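Local atomic coordinates of outer membrane protein TP0453 (Treponema pallidum, PDB entry 3K8G), a protein that alters membrane permeability at acidic pH, makes lipid vesicles more permeable in its non-lipidated form and might take part in ligand transport. Residues Glu106-Ser111 / Ser118-Gly123; Glu67-Gly72 / Lys126-Ser131. All coordinates share one frame; numbering follows the deposited sequence.

Overall arrangement
Both contacts lie in the same part of the U-shaped beta-half-barrel, their centres about 6 Å apart. Interaction 1 pairs the two strands of the hairpin 108-114/117-123. Interaction 2 joins strand 67-74, which lies beside 117-123 in the sheet, to the turn that leaves strand 117-123 and enters helix 130-135. Along the chain interaction 1 is nested inside the loop that interaction 2 closes. Two direct links tie the contacts: a salt bridge of 2.7 Å from Arg127 NE to Asp109 OD2, and a probable hydrogen bond from Leu70 N to Val120 O. Backbone bonds thus join the three neighbouring strands, while Arg127 and Glu128 tie the turn to the outer two of them, 108-114 and 67-74.

Interaction 1: residues Glu106-Ser111 / Ser118-Gly123; sequences EHTDVS and SCVIFG
Residues Thr108-Ser111 and Ser118-Gly123 run antiparallel, their axes 4.7 Å apart at closest approach and 172° between directions, as the two arms of a beta hairpin. Asp109/Ile121 and Ser111/Cys119 are hydrogen-bonded pairs; Thr108/Phe122 and Val110/Val120 are the non-hydrogen-bonded pairs between and beside them. The bond from Asp109 N to Ile121 O is short and almost straight, at 2.8 Å and 176°. At the open end the pairing is extended beyond the strand: Gly123 N donates to His107 O, and the imidazole ND1 of His107 donates back to Gly123 O at 3.1 Å. That oxygen lies near the ring plane, although the donor stands above the carbonyl plane. A chi1 of -69° places CG of His107 beside its backbone N.

Thr108, Val110, Val120 and Phe122 share one face. Thr108 OG1 sits in plane at the edge of the Phe122 ring, 3.3 Å from CD1, while its methyl CG2 meets Val120 CG1 at 3.8 Å. Val110 and Val120 project alongside each other from this face, their CG2 methyls 4.0 Å apart. Helix 45-52 packs on this face through Ile47 and Ile50; on the reverse, Ser111, Cys119 and Ile121 meet helix 130-135, while strands 101-104 and 67-74 flank the hairpin.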
loop_
_atom_site.group_PDB
_atom_site.type_symbol
_atom_site.label_atom_id
_atom_site.label_comp_id
_atom_site.label_asym_id
_atom_site.label_seq_id
_atom_site.Cartn_x
_atom_site.Cartn_y
_atom_site.Cartn_z
ATOM N N GLU A 106 21.096 0.167 -2.260
ATOM C CA GLU A 106 21.028 1.520 -1.676
ATOM C C GLU A 106 19.717 1.832 -0.933
ATOM O O GLU A 106 19.732 2.314 0.206
ATOM C CB GLU A 106 21.230 2.592 -2.754
ATOM C CG GLU A 106 21.403 4.001 -2.184
ATOM C CD GLU A 106 22.699 4.176 -1.379
ATOM O OE1 GLU A 106 23.575 3.275 -1.409
ATOM O OE2 GLU A 106 22.848 5.230 -0.722
ATOM N N HIS A 107 18.596 1.632 -1.609
ATOM C CA HIS A 107 17.306 1.994 -1.013
ATOM C C HIS A 107 16.340 0.824 -0.776
ATOM O O HIS A 107 15.280 1.026 -0.185
ATOM C CB HIS A 107 16.619 3.056 -1.862
ATOM C CG HIS A 107 17.305 4.386 -1.822
ATOM N ND1 HIS A 107 17.441 5.119 -0.660
ATOM C CD2 HIS A 107 17.899 5.111 -2.799
ATOM C CE1 HIS A 107 18.101 6.234 -0.922
ATOM N NE2 HIS A 107 18.383 6.257 -2.213
ATOM N N THR A 108 16.686 -0.368 -1.269
ATOM C CA THR A 108 15.781 -1.517 -1.229
ATOM C C THR A 108 16.418 -2.775 -0.661
ATOM O O THR A 108 17.517 -3.164 -1.075
ATOM C CB THR A 108 15.187 -1.808 -2.622
ATOM O OG1 THR A 108 14.696 -0.596 -3.180
ATOM C CG2 THR A 108 14.014 -2.790 -2.524
ATOM N N ASP A 109 15.740 -3.382 0.329
ATOM C CA ASP A 109 16.108 -4.682 0.860
ATOM C C ASP A 109 15.007 -5.699 0.563
ATOM O O ASP A 109 13.823 -5.382 0.622
ATOM C CB ASP A 109 16.403 -4.557 2.351
ATOM C CG ASP A 109 17.413 -3.435 2.632
ATOM O OD1 ASP A 109 18.422 -3.338 1.866
ATOM O OD2 ASP A 109 17.175 -2.610 3.534
ATOM N N VAL A 110 15.402 -6.910 0.205
ATOM C CA VAL A 110 14.450 -7.918 -0.219
ATOM C C VAL A 110 14.847 -9.241 0.382
ATOM O O VAL A 110 16.044 -9.612 0.395
ATOM C CB VAL A 110 14.327 -8.048 -1.765
ATOM C CG1 VAL A 110 13.240 -9.086 -2.151
ATOM C CG2 VAL A 110 14.053 -6.699 -2.438
ATOM N N SER A 111 13.835 -9.968 0.836
ATOM C CA SER A 111 13.999 -11.341 1.258
ATOM C C SER A 111 12.903 -12.179 0.673
ATOM O O SER A 111 11.777 -11.700 0.492
ATOM C CB SER A 111 13.861 -11.448 2.795
ATOM O OG SER A 111 14.350 -12.723 3.149
ATOM N N SER A 118 7.300 -13.018 -0.039
ATOM C CA SER A 118 8.393 -12.066 -0.276
ATOM C C SER A 118 8.257 -10.873 0.692
ATOM O O SER A 118 7.151 -10.525 1.062
ATOM C CB SER A 118 8.381 -11.557 -1.712
ATOM O OG SER A 118 7.122 -10.989 -2.091
ATOM N N CYS A 119 9.383 -10.303 1.130
ATOM C CA CYS A 119 9.383 -9.103 1.989
ATOM C C CYS A 119 10.310 -8.073 1.380
ATOM O O CYS A 119 11.438 -8.396 1.022
ATOM C CB CYS A 119 9.883 -9.446 3.409
ATOM S SG CYS A 119 8.842 -10.674 4.265
ATOM N N VAL A 120 9.848 -6.830 1.287
ATOM C CA VAL A 120 10.604 -5.757 0.669
ATOM C C VAL A 120 10.498 -4.576 1.603
ATOM O O VAL A 120 9.406 -4.258 2.105
ATOM C CB VAL A 120 10.015 -5.357 -0.719
ATOM C CG1 VAL A 120 10.692 -4.093 -1.286
ATOM C CG2 VAL A 120 10.127 -6.508 -1.694
ATOM N N ILE A 121 11.638 -3.953 1.877
ATOM C CA ILE A 121 11.636 -2.743 2.652
ATOM C C ILE A 121 12.352 -1.722 1.783
ATOM O O ILE A 121 13.490 -1.966 1.339
ATOM C CB ILE A 121 12.438 -2.941 3.986
ATOM C CG1 ILE A 121 11.820 -4.081 4.827
ATOM C CG2 ILE A 121 12.522 -1.604 4.757
ATOM C CD1 ILE A 121 12.665 -4.453 6.069
ATOM N N PHE A 122 11.682 -0.608 1.529
ATOM C CA PHE A 122 12.195 0.423 0.637
ATOM C C PHE A 122 12.212 1.754 1.367
ATOM O O PHE A 122 11.231 2.120 2.019
ATOM C CB PHE A 122 11.267 0.558 -0.584
ATOM C CG PHE A 122 11.533 1.790 -1.382
ATOM C CD1 PHE A 122 12.604 1.825 -2.282
ATOM C CD2 PHE A 122 10.769 2.939 -1.181
ATOM C CE1 PHE A 122 12.897 2.999 -3.012
ATOM C CE2 PHE A 122 11.052 4.114 -1.908
ATOM C CZ PHE A 122 12.109 4.144 -2.808
ATOM N N GLY A 123 13.286 2.517 1.245
ATOM C CA GLY A 123 13.211 3.914 1.685
ATOM C C GLY A 123 14.507 4.518 2.157
ATOM O O GLY A 123 15.557 4.220 1.617
#

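Interaction 2: residues Glu67-Gly72 / Lys126-Ser131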
loop_
_atom_site.group_PDB
_atom_site.type_symbol
_atom_site.label_atom_id
_atom_site.label_comp_id
_atom_site.label_asym_id
_atom_site.label_seq_id
_atom_site.Cartn_x
_atom_site.Cartn_y
_atom_site.Cartn_z
ATOM N N GLU A 67 9.710 5.104 5.046
ATOM C CA GLU A 67 9.946 3.780 4.488
ATOM C C GLU A 67 8.636 3.133 4.153
ATOM O O GLU A 67 7.629 3.427 4.808
ATOM C CB GLU A 67 10.650 2.897 5.520
ATOM C CG GLU A 67 9.911 2.813 6.872
ATOM C CD GLU A 67 10.517 1.800 7.846
ATOM O OE1 GLU A 67 10.923 0.720 7.410
ATOM O OE2 GLU A 67 10.663 2.124 9.030
ATOM N N PHE A 68 8.657 2.236 3.171
ATOM C CA PHE A 68 7.533 1.337 2.925
ATOM C C PHE A 68 8.000 -0.056 3.300
ATOM O O PHE A 68 9.156 -0.421 3.036
ATOM C CB PHE A 68 7.187 1.303 1.426
ATOM C CG PHE A 68 6.360 2.463 0.943
ATOM C CD1 PHE A 68 4.967 2.363 0.892
ATOM C CD2 PHE A 68 6.971 3.604 0.412
ATOM C CE1 PHE A 68 4.170 3.415 0.374
ATOM C CE2 PHE A 68 6.182 4.669 -0.110
ATOM C CZ PHE A 68 4.783 4.570 -0.107
ATOM N N ARG A 69 7.115 -0.843 3.917
ATOM C CA ARG A 69 7.398 -2.245 4.166
ATOM C C ARG A 69 6.325 -3.001 3.466
ATOM O O ARG A 69 5.151 -2.681 3.651
ATOM C CB ARG A 69 7.338 -2.551 5.655
ATOM C CG ARG A 69 8.308 -1.656 6.497
ATOM C CD ARG A 69 8.344 -2.149 7.962
ATOM N NE ARG A 69 8.886 -1.070 8.797
ATOM C CZ ARG A 69 8.523 -0.837 10.048
ATOM N NH1 ARG A 69 7.615 -1.617 10.655
ATOM N NH2 ARG A 69 9.062 0.181 10.695
ATOM N N LEU A 70 6.716 -4.013 2.686
ATOM C CA LEU A 70 5.778 -4.691 1.802
ATOM C C LEU A 70 5.907 -6.188 1.984
ATOM O O LEU A 70 6.993 -6.733 2.122
ATOM C CB LEU A 70 6.065 -4.347 0.320
ATOM C CG LEU A 70 6.109 -2.847 -0.002
ATOM C CD1 LEU A 70 6.882 -2.555 -1.262
ATOM C CD2 LEU A 70 4.657 -2.342 -0.081
ATOM N N PHE A 71 4.775 -6.856 1.939
ATOM C CA PHE A 71 4.740 -8.281 2.002
ATOM C C PHE A 71 3.932 -8.809 0.817
ATOM O O PHE A 71 2.813 -8.357 0.578
ATOM C CB PHE A 71 4.115 -8.707 3.336
ATOM C CG PHE A 71 4.062 -10.195 3.530
ATOM C CD1 PHE A 71 5.009 -10.840 4.321
ATOM C CD2 PHE A 71 3.040 -10.945 2.946
ATOM C CE1 PHE A 71 4.947 -12.229 4.533
ATOM C CE2 PHE A 71 2.982 -12.347 3.132
ATOM C CZ PHE A 71 3.924 -12.970 3.935
ATOM N N GLY A 72 4.525 -9.742 0.075
ATOM C CA GLY A 72 3.863 -10.311 -1.128
ATOM C C GLY A 72 3.571 -11.796 -0.977
ATOM O O GLY A 72 4.394 -12.516 -0.441
ATOM N N LYS A 126 17.019 5.191 7.469
ATOM C CA LYS A 126 16.371 4.850 8.740
ATOM C C LYS A 126 15.309 3.731 8.590
ATOM O O LYS A 126 14.632 3.359 9.545
ATOM C CB LYS A 126 15.692 6.092 9.299
ATOM C CG LYS A 126 16.631 7.205 9.777
ATOM C CD LYS A 126 17.019 6.910 11.207
ATOM C CE LYS A 126 17.491 8.149 11.946
ATOM N NZ LYS A 126 17.514 7.833 13.396
ATOM N N ARG A 127 15.198 3.169 7.402
ATOM C CA ARG A 127 14.264 2.046 7.187
ATOM C C ARG A 127 14.600 0.826 8.069
ATOM O O ARG A 127 15.756 0.590 8.453
ATOM C CB ARG A 127 14.250 1.632 5.739
ATOM C CG ARG A 127 15.502 0.897 5.239
ATOM C CD ARG A 127 15.374 0.775 3.739
ATOM N NE ARG A 127 16.486 0.020 3.127
ATOM C CZ ARG A 127 17.574 0.558 2.601
ATOM N NH1 ARG A 127 17.726 1.885 2.576
ATOM N NH2 ARG A 127 18.501 -0.246 2.064
ATOM N N GLU A 128 13.569 0.044 8.355
ATOM C CA GLU A 128 13.692 -1.062 9.307
ATOM C C GLU A 128 14.692 -2.075 8.772
ATOM O O GLU A 128 14.779 -2.309 7.542
ATOM C CB GLU A 128 12.316 -1.729 9.486
ATOM C CG GLU A 128 12.326 -2.876 10.521
ATOM C CD GLU A 128 10.945 -3.347 10.865
ATOM O OE1 GLU A 128 10.324 -3.927 9.949
ATOM O OE2 GLU A 128 10.507 -3.130 12.027
ATOM N N ARG A 129 15.423 -2.703 9.684
ATOM C CA ARG A 129 16.291 -3.837 9.317
ATOM C C ARG A 129 15.440 -5.052 8.926
ATOM O O ARG A 129 14.426 -5.344 9.574
ATOM C CB ARG A 129 17.213 -4.195 10.508
ATOM C CG ARG A 129 18.275 -3.081 10.884
ATOM C CD ARG A 129 19.142 -3.435 12.176
ATOM N NE ARG A 129 18.298 -3.590 13.346
ATOM C CZ ARG A 129 17.812 -4.743 13.821
ATOM N NH1 ARG A 129 18.181 -5.917 13.331
ATOM N NH2 ARG A 129 16.961 -4.710 14.823
ATOM N N MET A 130 15.844 -5.733 7.848
ATOM C CA MET A 130 15.106 -6.889 7.328
ATOM C C MET A 130 14.959 -7.952 8.419
ATOM O O MET A 130 13.879 -8.516 8.588
ATOM C CB MET A 130 15.790 -7.454 6.052
ATOM C CG MET A 130 15.157 -8.726 5.460
ATOM S SD MET A 130 13.468 -8.378 4.971
ATOM C CE MET A 130 13.770 -7.246 3.601
ATOM N N SER A 131 16.009 -8.220 9.213
ATOM C CA SER A 131 15.841 -9.264 10.241
ATOM C C SER A 131 14.793 -8.923 11.293
ATOM O O SER A 131 14.168 -9.829 11.879
ATOM C CB SER A 131 17.180 -9.700 10.902
ATOM O OG SER A 131 17.429 -8.955 12.045
HETATM O O HOH W 1 12.528 2.021 10.913
#
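Glu128 lays its carboxylate over a face of the Arg69 guanidinium, the planes 26° apart, and so joins Glu67 and Arg69 in a three-residue salt-bridge network between strand 67-74 of the half-barrel and the turn before helix 130-135. OE1 of Glu128 is 3.1 Å above the guanidinium plane, toward its rim, and 3.4 Å from Arg69 NE. No N-H of Arg69 points at it, so this particular link is one of charge alone. CG of Glu128 is anti to its backbone N (chi1 -178°), and the extended chain crosses Arg69 at about a right angle.

NE and NH2 of Arg69 serve Glu67 in the guanidinium plane instead, while NH1 bonds to Val15 O. The grip is side-on, NE to OE1 at 175° and NH2 to OE2 nearly straight; it should limit rotation of the guanidinium, though both nitrogens meet the carboxylate from above its plane. Glu67 OE1 also accepts from the Glu128 backbone N at 2.9 Å, its two donors arriving from opposite faces of the carboxylate. The proximity of two glutamates is probably offset by Arg69 and by Arg136 of helix 130-135, which forms a second salt bridge with Glu128 OE1. CB of Glu67 packs on CB of Arg127 at 3.8 Å. Besides Arg69 NH2 and Ser65 OG, Glu67 OE2 bonds a water, 2.7 Å away, that donates its other hydrogen to Lys126 O at 2.8 Å.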